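Local coordinates for uncharacterized protein (Nostoc punctiforme, PDB 2R3S) that probably transfers a methyl group from S-adenosylmethionine to a hydroxyl group of a still unidentified substrate, as a putative O-methyltransferase, at residues P166-I172 / Y233-P239; W197-L201 / T219-S223. All coordinates share one frame; numbering follows the deposited sequence.

Contact 1 of 2, residues P166-I172 / Y233-P239; sequences PLKVLDI and YDLVLLP. With EDO (1,2-ethanediol), chain E.
The aromatic ring of Tyr-233 is sandwiched between Lys-168 and Leu-170. Over one face lies the Lys-168 chain, with CE 4.0 Å from the ring centroid. Over the opposite face sits Leu-170 CB, 3.9 Å from the same centroid. Both are CH-pi contacts, offset toward the rim. With chi1 at -154°, CG points away from the lysine's own N, and the extended chain carries NZ over the ring in a cation-pi contact. NZ itself is hydrogen-bonded to Asn-231 O, and Tyr-233 OH to Tyr-229 O, so both polar ends are held.

Asp-234 uses one oxygen for two backbone amides. Leu-167 N reaches Asp-234 OD2 at 2.9 Å and Lys-168 N reaches it at 3.1 Å, from opposite faces of the carboxylate plane. This grips the start of strand 168-172.

Further along, regular parallel bonds take over. Leu-170 N donates to Leu-235 O at 3.0 Å, and Leu-170 O accepts from Leu-237 N at 2.8 Å. Ile-172 CD1 packs on Val-236 CG1 at 3.7 Å, on the face lined by helix 247-260. On the other face Asp-171 OD1 lies 3.4 Å from Pro-239 CG and is buried without a polar partner, while its OD2 accepts from Gly-180 N. Two adjacent parallel strands at the centre of the sheet, with helices on both faces, are typical of the Rossmann-like methyltransferase fold.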
ATOM      1  N   PRO A 166     -37.770 -11.129 -19.130  1.00 72.60           N
ATOM      2  CA  PRO A 166     -37.751 -12.383 -18.393  1.00 68.21           C
ATOM      3  C   PRO A 166     -38.965 -12.575 -17.501  1.00 65.00           C
ATOM      4  O   PRO A 166     -39.543 -11.617 -16.981  1.00 63.52           O
ATOM      5  CB  PRO A 166     -36.502 -12.253 -17.536  1.00 67.36           C
ATOM      6  CG  PRO A 166     -36.464 -10.817 -17.210  1.00 70.42           C
ATOM      7  CD  PRO A 166     -37.023 -10.082 -18.409  1.00 72.32           C
ATOM      8  N   LEU A 167     -39.357 -13.825 -17.353  1.00 61.80           N
ATOM      9  CA  LEU A 167     -40.317 -14.193 -16.354  1.00 59.27           C
ATOM     10  C   LEU A 167     -39.604 -14.974 -15.249  1.00 53.98           C
ATOM     11  O   LEU A 167     -40.081 -14.993 -14.117  1.00 54.92           O
ATOM     12  CB  LEU A 167     -41.484 -14.985 -16.991  1.00 61.52           C
ATOM     13  CG  LEU A 167     -42.274 -14.342 -18.166  1.00 63.19           C
ATOM     14  CD1 LEU A 167     -43.572 -15.118 -18.393  1.00 65.46           C
ATOM     15  CD2 LEU A 167     -42.607 -12.863 -17.980  1.00 58.07           C
ATOM     16  N   LYS A 168     -38.465 -15.600 -15.552  1.00 46.80           N
ATOM     17  CA  LYS A 168     -37.744 -16.374 -14.538  1.00 43.93           C
ATOM     18  C   LYS A 168     -36.222 -16.143 -14.546  1.00 42.34           C
ATOM     19  O   LYS A 168     -35.547 -16.397 -15.545  1.00 42.50           O
ATOM     20  CB  LYS A 168     -38.073 -17.859 -14.682  1.00 42.82           C
ATOM     21  CG  LYS A 168     -37.925 -18.646 -13.401  1.00 42.53           C
ATOM     22  CD  LYS A 168     -38.344 -20.081 -13.565  1.00 39.98           C
ATOM     23  CE  LYS A 168     -37.939 -20.892 -12.348  1.00 40.01           C
ATOM     24  NZ  LYS A 168     -38.304 -22.306 -12.472  1.00 41.93           N
ATOM     25  N   VAL A 169     -35.697 -15.702 -13.402  1.00 40.44           N
ATOM     26  CA  VAL A 169     -34.318 -15.226 -13.270  1.00 37.96           C
ATOM     27  C   VAL A 169     -33.579 -15.977 -12.154  1.00 35.30           C
ATOM     28  O   VAL A 169     -34.097 -16.168 -11.067  1.00 35.39           O
ATOM     29  CB  VAL A 169     -34.267 -13.699 -12.978  1.00 39.52           C
ATOM     30  CG1 VAL A 169     -32.807 -13.190 -12.944  1.00 36.92           C
ATOM     31  CG2 VAL A 169     -35.075 -12.937 -14.000  1.00 35.90           C
ATOM     32  N   LEU A 170     -32.382 -16.445 -12.463  1.00 30.72           N
ATOM     33  CA  LEU A 170     -31.509 -17.049 -11.489  1.00 31.42           C
ATOM     34  C   LEU A 170     -30.353 -16.072 -11.306  1.00 33.81           C
ATOM     35  O   LEU A 170     -29.777 -15.599 -12.307  1.00 32.40           O
ATOM     36  CB  LEU A 170     -30.991 -18.401 -12.000  1.00 31.92           C
ATOM     37  CG  LEU A 170     -30.198 -19.301 -11.063  1.00 30.22           C
ATOM     38  CD1 LEU A 170     -31.027 -19.791  -9.880  1.00 32.16           C
ATOM     39  CD2 LEU A 170     -29.626 -20.487 -11.870  1.00 26.99           C
ATOM     40  N   ASP A 171     -30.039 -15.758 -10.047  1.00 35.25           N
ATOM     41  CA  ASP A 171     -28.910 -14.882  -9.699  1.00 34.02           C
ATOM     42  C   ASP A 171     -27.905 -15.673  -8.883  1.00 33.88           C
ATOM     43  O   ASP A 171     -28.094 -15.842  -7.688  1.00 31.79           O
ATOM     44  CB  ASP A 171     -29.402 -13.654  -8.931  1.00 33.57           C
ATOM     45  CG  ASP A 171     -28.370 -12.511  -8.890  1.00 40.59           C
ATOM     46  OD1 ASP A 171     -27.206 -12.737  -9.295  1.00 31.59           O
ATOM     47  OD2 ASP A 171     -28.728 -11.391  -8.425  1.00 33.84           O
ATOM     48  N   ILE A 172     -26.834 -16.149  -9.538  1.00 33.57           N
ATOM     49  CA  ILE A 172     -25.858 -17.044  -8.921  1.00 33.91           C
ATOM     50  C   ILE A 172     -24.719 -16.267  -8.234  1.00 34.30           C
ATOM     51  O   ILE A 172     -24.045 -15.448  -8.861  1.00 35.17           O
ATOM     52  CB  ILE A 172     -25.254 -18.043  -9.963  1.00 34.53           C
ATOM     53  CG1 ILE A 172     -26.345 -18.955 -10.527  1.00 39.83           C
ATOM     54  CG2 ILE A 172     -24.127 -18.882  -9.343  1.00 27.10           C
ATOM     55  CD1 ILE A 172     -25.890 -19.803 -11.686  1.00 36.90           C
ATOM     56  N   TYR A 233     -35.425 -21.128 -16.958  1.00 42.71           N
ATOM     57  CA  TYR A 233     -34.931 -19.773 -16.687  1.00 40.28           C
ATOM     58  C   TYR A 233     -34.686 -19.001 -17.952  1.00 39.24           C
ATOM     59  O   TYR A 233     -33.946 -19.438 -18.834  1.00 40.27           O
ATOM     60  CB  TYR A 233     -33.645 -19.802 -15.867  1.00 39.04           C
ATOM     61  CG  TYR A 233     -33.848 -20.192 -14.426  1.00 37.24           C
ATOM     62  CD1 TYR A 233     -34.232 -19.246 -13.485  1.00 38.71           C
ATOM     63  CD2 TYR A 233     -33.667 -21.506 -13.999  1.00 33.05           C
ATOM     64  CE1 TYR A 233     -34.412 -19.594 -12.149  1.00 37.39           C
ATOM     65  CE2 TYR A 233     -33.835 -21.854 -12.675  1.00 38.06           C
ATOM     66  CZ  TYR A 233     -34.222 -20.889 -11.754  1.00 38.52           C
ATOM     67  OH  TYR A 233     -34.414 -21.212 -10.427  1.00 39.34           O
ATOM     68  N   ASP A 234     -35.292 -17.828 -18.024  1.00 40.00           N
ATOM     69  CA  ASP A 234     -35.061 -16.910 -19.121  1.00 41.64           C
ATOM     70  C   ASP A 234     -33.721 -16.171 -19.047  1.00 43.03           C
ATOM     71  O   ASP A 234     -33.188 -15.741 -20.081  1.00 43.05           O
ATOM     72  CB  ASP A 234     -36.205 -15.919 -19.165  1.00 42.99           C
ATOM     73  CG  ASP A 234     -37.538 -16.616 -19.346  1.00 51.96           C
ATOM     74  OD1 ASP A 234     -37.637 -17.441 -20.290  1.00 53.33           O
ATOM     75  OD2 ASP A 234     -38.460 -16.370 -18.533  1.00 57.41           O
ATOM     76  N   LEU A 235     -33.178 -16.032 -17.836  1.00 43.94           N
ATOM     77  CA  LEU A 235     -32.006 -15.193 -17.599  1.00 41.77           C
ATOM     78  C   LEU A 235     -31.254 -15.701 -16.381  1.00 39.50           C
ATOM     79  O   LEU A 235     -31.851 -15.927 -15.326  1.00 38.32           O
ATOM     80  CB  LEU A 235     -32.476 -13.757 -17.423  1.00 41.01           C
ATOM     81  CG  LEU A 235     -31.486 -12.648 -17.079  1.00 46.51           C
ATOM     82  CD1 LEU A 235     -30.447 -12.517 -18.159  1.00 49.28           C
ATOM     83  CD2 LEU A 235     -32.248 -11.334 -16.895  1.00 43.67           C
ATOM     84  N   VAL A 236     -29.955 -15.939 -16.555  1.00 39.02           N
ATOM     85  CA  VAL A 236     -29.049 -16.366 -15.472  1.00 37.55           C
ATOM     86  C   VAL A 236     -27.908 -15.337 -15.305  1.00 37.66           C
ATOM     87  O   VAL A 236     -27.093 -15.132 -16.202  1.00 36.02           O
ATOM     88  CB  VAL A 236     -28.467 -17.773 -15.705  1.00 35.61           C
ATOM     89  CG1 VAL A 236     -27.579 -18.188 -14.545  1.00 31.90           C
ATOM     90  CG2 VAL A 236     -29.605 -18.814 -15.899  1.00 39.41           C
ATOM     91  N   LEU A 237     -27.882 -14.676 -14.153  1.00 37.18           N
ATOM     92  CA  LEU A 237     -26.861 -13.687 -13.842  1.00 33.86           C
ATOM     93  C   LEU A 237     -25.720 -14.342 -13.074  1.00 32.18           C
ATOM     94  O   LEU A 237     -25.965 -15.108 -12.150  1.00 32.33           O
ATOM     95  CB  LEU A 237     -27.451 -12.561 -12.999  1.00 32.77           C
ATOM     96  CG  LEU A 237     -28.814 -12.031 -13.424  1.00 36.08           C
ATOM     97  CD1 LEU A 237     -29.193 -10.849 -12.553  1.00 28.42           C
ATOM     98  CD2 LEU A 237     -28.771 -11.674 -14.881  1.00 32.02           C
ATOM     99  N   LEU A 238     -24.486 -14.020 -13.457  1.00 30.88           N
ATOM    100  CA  LEU A 238     -23.282 -14.394 -12.733  1.00 31.08           C
ATOM    101  C   LEU A 238     -22.426 -13.129 -12.416  1.00 32.41           C
ATOM    102  O   LEU A 238     -21.412 -12.841 -13.094  1.00 29.79           O
ATOM    103  CB  LEU A 238     -22.475 -15.368 -13.580  1.00 33.07           C
ATOM    104  CG  LEU A 238     -22.950 -16.811 -13.699  1.00 32.32           C
ATOM    105  CD1 LEU A 238     -22.352 -17.509 -14.965  1.00 28.43           C
ATOM    106  CD2 LEU A 238     -22.568 -17.521 -12.422  1.00 26.08           C
ATOM    107  N   PRO A 239     -22.820 -12.371 -11.374  1.00 32.50           N
ATOM    108  CA  PRO A 239     -22.063 -11.186 -11.004  1.00 31.34           C
ATOM    109  C   PRO A 239     -20.875 -11.536 -10.116  1.00 29.83           C
ATOM    110  O   PRO A 239     -21.059 -12.138  -9.083  1.00 29.40           O
ATOM    111  CB  PRO A 239     -23.087 -10.340 -10.250  1.00 32.81           C
ATOM    112  CG  PRO A 239     -24.289 -11.217 -10.023  1.00 32.59           C
ATOM    113  CD  PRO A 239     -23.969 -12.573 -10.480  1.00 32.83           C
TER
HETATM  114  C1  EDO E 337     -21.054 -11.364  -6.206  1.00 44.54           C
HETATM  115  O1  EDO E 337     -21.569 -12.633  -6.753  1.00 26.91           O
HETATM  116  C2  EDO E 337     -20.271 -11.439  -4.884  1.00 41.59           C
HETATM  117  O2  EDO E 337     -18.859 -11.697  -4.981  1.00 44.17           O

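Contact 2 of 2, residues W197-L201 / T219-S223; sequences WASVL and TIAGS. With EDO (1,2-ethanediol), chain D.
Leu-201 drives its CD1 methyl against strand 217-221, one of two close-packed places in the contact. Leu-201 CD1 lies 3.6 Å from Ala-221 CA and 3.8 Å from Thr-219 CB. With chi1 at -67°, the leucine CG lies beside its backbone N, which directs CD1 to the strand, alongside Thr-219 but pointing the other way.

The second close place is the six-membered ring of Trp-197, which lies along the backbone of Gly-222 and Ser-223. Trp-197 CZ3 is 3.5 Å from Ser-223 N, and Trp-197 CH2 is 3.7 Å from Ser-223 CB. A 1,2-ethanediol, probably from the crystallisation liquor, lies over one indole face, its C2 3.7 Å above the plane. Its O2 donates to Gly-222 O at 2.7 Å. With an alanine in place of Trp-197, the backbone at Gly-222 and Ser-223 would probably lose its aromatic cover and the diol the flat surface on which it rests.

The loose, solvent-facing side is the touch of Ala-198 CB on Ala-221 CB at 4.1 Å. No hydrogen bond joins the two segments.

Trp-197 O accepts from both Val-200 N and Leu-201 N in the first turn of helix 198-211. That helix follows strand 191-196 and leads to strand 217-221, forming a beta-alpha-beta unit. Gly-222 is backbone-bonded to Asp-196 of the neighbouring strand. Val-200 packs against helix 136-143, and Trp-197 touches the loop at Pro-132 and Glu-133.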
ATOM      1  N   TRP A 197     -24.722 -18.658  -0.128  1.00 34.05           N
ATOM      2  CA  TRP A 197     -24.740 -19.223   1.215  1.00 33.62           C
ATOM      3  C   TRP A 197     -25.872 -18.575   2.020  1.00 32.37           C
ATOM      4  O   TRP A 197     -26.229 -17.418   1.803  1.00 29.81           O
ATOM      5  CB  TRP A 197     -23.403 -19.028   1.910  1.00 36.03           C
ATOM      6  CG  TRP A 197     -22.227 -19.513   1.121  1.00 39.56           C
ATOM      7  CD1 TRP A 197     -21.230 -18.743   0.584  1.00 44.33           C
ATOM      8  CD2 TRP A 197     -21.919 -20.866   0.777  1.00 38.04           C
ATOM      9  NE1 TRP A 197     -20.319 -19.536  -0.068  1.00 45.49           N
ATOM     10  CE2 TRP A 197     -20.719 -20.843   0.030  1.00 43.05           C
ATOM     11  CE3 TRP A 197     -22.529 -22.100   1.040  1.00 42.73           C
ATOM     12  CZ2 TRP A 197     -20.111 -22.012  -0.457  1.00 42.89           C
ATOM     13  CZ3 TRP A 197     -21.932 -23.260   0.551  1.00 45.22           C
ATOM     14  CH2 TRP A 197     -20.740 -23.207  -0.198  1.00 41.81           C
ATOM     15  N   ALA A 198     -26.454 -19.333   2.947  1.00 34.25           N
ATOM     16  CA  ALA A 198     -27.629 -18.864   3.675  1.00 33.10           C
ATOM     17  C   ALA A 198     -27.430 -17.514   4.364  1.00 32.57           C
ATOM     18  O   ALA A 198     -28.312 -16.671   4.318  1.00 34.47           O
ATOM     19  CB  ALA A 198     -28.102 -19.925   4.697  1.00 35.02           C
ATOM     20  N   SER A 199     -26.306 -17.319   5.033  1.00 32.96           N
ATOM     21  CA  SER A 199     -26.071 -16.071   5.750  1.00 34.15           C
ATOM     22  C   SER A 199     -25.928 -14.871   4.815  1.00 34.79           C
ATOM     23  O   SER A 199     -26.195 -13.733   5.212  1.00 34.05           O
ATOM     24  CB  SER A 199     -24.831 -16.198   6.615  1.00 35.62           C
ATOM     25  OG  SER A 199     -23.662 -16.415   5.825  1.00 46.62           O
ATOM     26  N   VAL A 200     -25.541 -15.121   3.561  1.00 33.44           N
ATOM     27  CA  VAL A 200     -25.418 -14.041   2.576  1.00 31.74           C
ATOM     28  C   VAL A 200     -26.779 -13.666   2.028  1.00 30.30           C
ATOM     29  O   VAL A 200     -27.089 -12.489   1.901  1.00 30.79           O
ATOM     30  CB  VAL A 200     -24.450 -14.416   1.430  1.00 33.42           C
ATOM     31  CG1 VAL A 200     -24.415 -13.303   0.366  1.00 27.21           C
ATOM     32  CG2 VAL A 200     -23.045 -14.731   1.999  1.00 25.09           C
ATOM     33  N   LEU A 201     -27.595 -14.662   1.723  1.00 30.25           N
ATOM     34  CA  LEU A 201     -28.972 -14.440   1.267  1.00 30.84           C
ATOM     35  C   LEU A 201     -29.853 -13.669   2.247  1.00 29.98           C
ATOM     36  O   LEU A 201     -30.859 -13.093   1.837  1.00 30.62           O
ATOM     37  CB  LEU A 201     -29.647 -15.767   0.929  1.00 31.48           C
ATOM     38  CG  LEU A 201     -29.099 -16.515  -0.271  1.00 32.35           C
ATOM     39  CD1 LEU A 201     -29.624 -17.945  -0.252  1.00 31.81           C
ATOM     40  CD2 LEU A 201     -29.457 -15.783  -1.564  1.00 30.36           C
ATOM     41  N   THR A 219     -35.158 -17.797  -2.574  1.00 39.58           N
ATOM     42  CA  THR A 219     -33.772 -18.139  -2.281  1.00 39.98           C
ATOM     43  C   THR A 219     -33.524 -19.645  -2.370  1.00 39.48           C
ATOM     44  O   THR A 219     -34.387 -20.450  -2.035  1.00 41.84           O
ATOM     45  CB  THR A 219     -33.302 -17.589  -0.894  1.00 42.38           C
ATOM     46  OG1 THR A 219     -33.958 -18.292   0.169  1.00 43.77           O
ATOM     47  CG2 THR A 219     -33.586 -16.097  -0.775  1.00 39.15           C
ATOM     48  N   ILE A 220     -32.350 -20.012  -2.870  1.00 37.52           N
ATOM     49  CA  ILE A 220     -31.899 -21.390  -2.916  1.00 33.98           C
ATOM     50  C   ILE A 220     -30.579 -21.333  -2.194  1.00 34.68           C
ATOM     51  O   ILE A 220     -29.576 -20.918  -2.776  1.00 36.66           O
ATOM     52  CB  ILE A 220     -31.707 -21.883  -4.365  1.00 34.81           C
ATOM     53  CG1 ILE A 220     -32.999 -21.766  -5.153  1.00 33.24           C
ATOM     54  CG2 ILE A 220     -31.243 -23.308  -4.382  1.00 32.24           C
ATOM     55  CD1 ILE A 220     -32.847 -22.005  -6.596  1.00 39.11           C
ATOM     56  N   ALA A 221     -30.583 -21.693  -0.915  1.00 34.63           N
ATOM     57  CA  ALA A 221     -29.398 -21.582  -0.076  1.00 36.19           C
ATOM     58  C   ALA A 221     -28.449 -22.750  -0.336  1.00 38.61           C
ATOM     59  O   ALA A 221     -28.891 -23.885  -0.526  1.00 40.80           O
ATOM     60  CB  ALA A 221     -29.782 -21.539   1.381  1.00 35.39           C
ATOM     61  N   GLY A 222     -27.147 -22.455  -0.332  1.00 38.04           N
ATOM     62  CA  GLY A 222     -26.101 -23.447  -0.545  1.00 36.70           C
ATOM     63  C   GLY A 222     -25.111 -23.073  -1.638  1.00 34.47           C
ATOM     64  O   GLY A 222     -25.121 -21.961  -2.152  1.00 33.57           O
ATOM     65  N   SER A 223     -24.254 -24.032  -1.967  1.00 34.68           N
ATOM     66  CA  SER A 223     -23.277 -23.938  -3.043  1.00 34.80           C
ATOM     67  C   SER A 223     -23.900 -23.929  -4.411  1.00 36.04           C
ATOM     68  O   SER A 223     -24.739 -24.770  -4.718  1.00 35.34           O
ATOM     69  CB  SER A 223     -22.323 -25.125  -2.980  1.00 35.60           C
ATOM     70  OG  SER A 223     -21.576 -25.203  -4.172  1.00 37.97           O
TER
HETATM   71  C1  EDO D 336     -21.503 -20.050  -3.616  1.00 36.13           C
HETATM   72  O1  EDO D 336     -21.227 -21.383  -4.076  1.00 34.79           O
HETATM   73  C2  EDO D 336     -22.845 -20.016  -2.900  1.00 34.31           C
HETATM   74  O2  EDO D 336     -23.953 -20.185  -3.804  1.00 40.15           O

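Overall arrangement
After the mainly helical N-terminal part, the chain enters the seven-stranded sheet by strand 168-172, which supplies one side of contact 1. It continues through helix 178-186 and strand 191-196 to helix 198-211, whose start enters contact 2. Strand 217-221 then closes that shorter loop. The chain next reaches strand 233-239 and closes the longer loop of contact 1, so contact 2 is nested inside it. Contact 1 joins two strands in the middle of the sheet. Contact 2 fastens a helix to an edge strand of that sheet, 217-221. Their centres are 16 Å apart, and they meet where Tyr-233 OH packs 4.2 Å from Ile-220 CD1.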